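Local coordinates for BDI-0842-like domain-containing protein (Parabacteroides distasonis, PDB 4JM1) that is of unknown function but folds into a small alpha/beta domain resembling the prodomain of alpha-lytic protease, at residues D7-T10 with K16-V19. Sequence-based numbering, arbitrary orientation.
Sequences DTIT and KAAV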
# COMPACT_ATOMS: atom_id res chain seq x y z
N ASP A 7 -10.13 2.56 4.36
CA ASP A 7 -10.65 3.11 5.62
C ASP A 7 -10.68 2.12 6.78
O ASP A 7 -10.78 2.52 7.94
CB ASP A 7 -12.00 3.81 5.41
CG ASP A 7 -11.91 5.05 4.52
OD1 ASP A 7 -10.79 5.54 4.26
OD2 ASP A 7 -13.00 5.52 4.08
N THR A 8 -10.59 0.83 6.48
CA THR A 8 -10.51 -0.21 7.50
C THR A 8 -9.07 -0.46 7.96
O THR A 8 -8.85 -0.73 9.13
CB THR A 8 -11.20 -1.47 7.03
OG1 THR A 8 -12.58 -1.19 6.79
CG2 THR A 8 -11.11 -2.61 8.06
N ILE A 9 -8.11 -0.40 7.05
CA ILE A 9 -6.73 -0.68 7.43
C ILE A 9 -6.00 0.56 7.97
O ILE A 9 -4.99 0.40 8.67
CB ILE A 9 -5.90 -1.32 6.27
CG1 ILE A 9 -5.74 -0.38 5.07
CG2 ILE A 9 -6.53 -2.65 5.81
CD1 ILE A 9 -4.70 -0.89 4.04
N THR A 10 -6.48 1.77 7.63
CA THR A 10 -5.79 2.99 8.04
C THR A 10 -5.80 3.14 9.55
O THR A 10 -6.85 3.17 10.19
CB THR A 10 -6.39 4.23 7.33
OG1 THR A 10 -6.14 4.10 5.91
CG2 THR A 10 -5.75 5.52 7.82
N LYS A 16 -1.17 5.09 6.60
CA LYS A 16 -1.87 5.75 5.51
C LYS A 16 -1.80 4.82 4.29
O LYS A 16 -0.88 4.02 4.17
CB LYS A 16 -1.24 7.12 5.21
CG LYS A 16 -2.06 8.03 4.29
CD LYS A 16 -1.54 9.47 4.25
CE LYS A 16 -2.26 10.30 3.17
NZ LYS A 16 -2.14 11.81 3.31
N ALA A 17 -2.80 4.90 3.43
CA ALA A 17 -2.83 4.12 2.20
C ALA A 17 -3.60 4.85 1.12
O ALA A 17 -4.48 5.67 1.41
CB ALA A 17 -3.44 2.70 2.45
N ALA A 18 -3.32 4.51 -0.13
CA ALA A 18 -4.02 5.10 -1.27
C ALA A 18 -3.84 4.25 -2.51
O ALA A 18 -2.78 3.67 -2.72
CB ALA A 18 -3.50 6.50 -1.56
N VAL A 19 -4.89 4.17 -3.33
CA VAL A 19 -4.75 3.64 -4.69
C VAL A 19 -4.34 4.78 -5.61
O VAL A 19 -4.88 5.88 -5.57
CB VAL A 19 -6.03 2.95 -5.16
CG1 VAL A 19 -5.98 2.54 -6.66
CG2 VAL A 19 -6.33 1.72 -4.30
O HOH W 1 -5.26 6.27 4.44
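Ala17 and Thr10 meet through a bridging water, where helix 3-9 ends beside strand 16-19, an outermost strand of the four-stranded mixed sheet in this alpha-lytic protease prodomain-like fold. Thr10 is the first residue to leave the helical conformation, and its CA lies 5.4 Å from that of Lys16. Thr10 OG1 stands 4.2 Å from Ala17 N, and the water fills in the link. It donates to Thr10 OG1 at 2.8 Å. In turn it accepts from Ala17 N at 3.0 Å. The same hydroxyl, beside the backbone N and anti to the carbonyl carbon (chi1 -65°), is also hydrogen-bonded to Ile6 O, one turn back in the helix. An edge-strand amide with no strand of this chain beside it on this side thus gains an acceptor, while the flanking residues Lys16 and Ala18 make backbone hydrogen bonds to Ala28 and Val26 of strand 24-29.

Next to this polar link, the Ala17 methyl, directed at the helix end, faces the buried side chain of Ile9. Ile27 of strand 24-29 touches both, and Phe44 of helix 38-50 also packs on Ile9, which joins the helix terminus to the sheet and to the long helix. Ile9 has CG1 between its backbone N and carbonyl carbon (chi1 64°), and from there the extended ethyl arm reaches the strand, bringing CD1 to 4.1 Å from Ala17 CB.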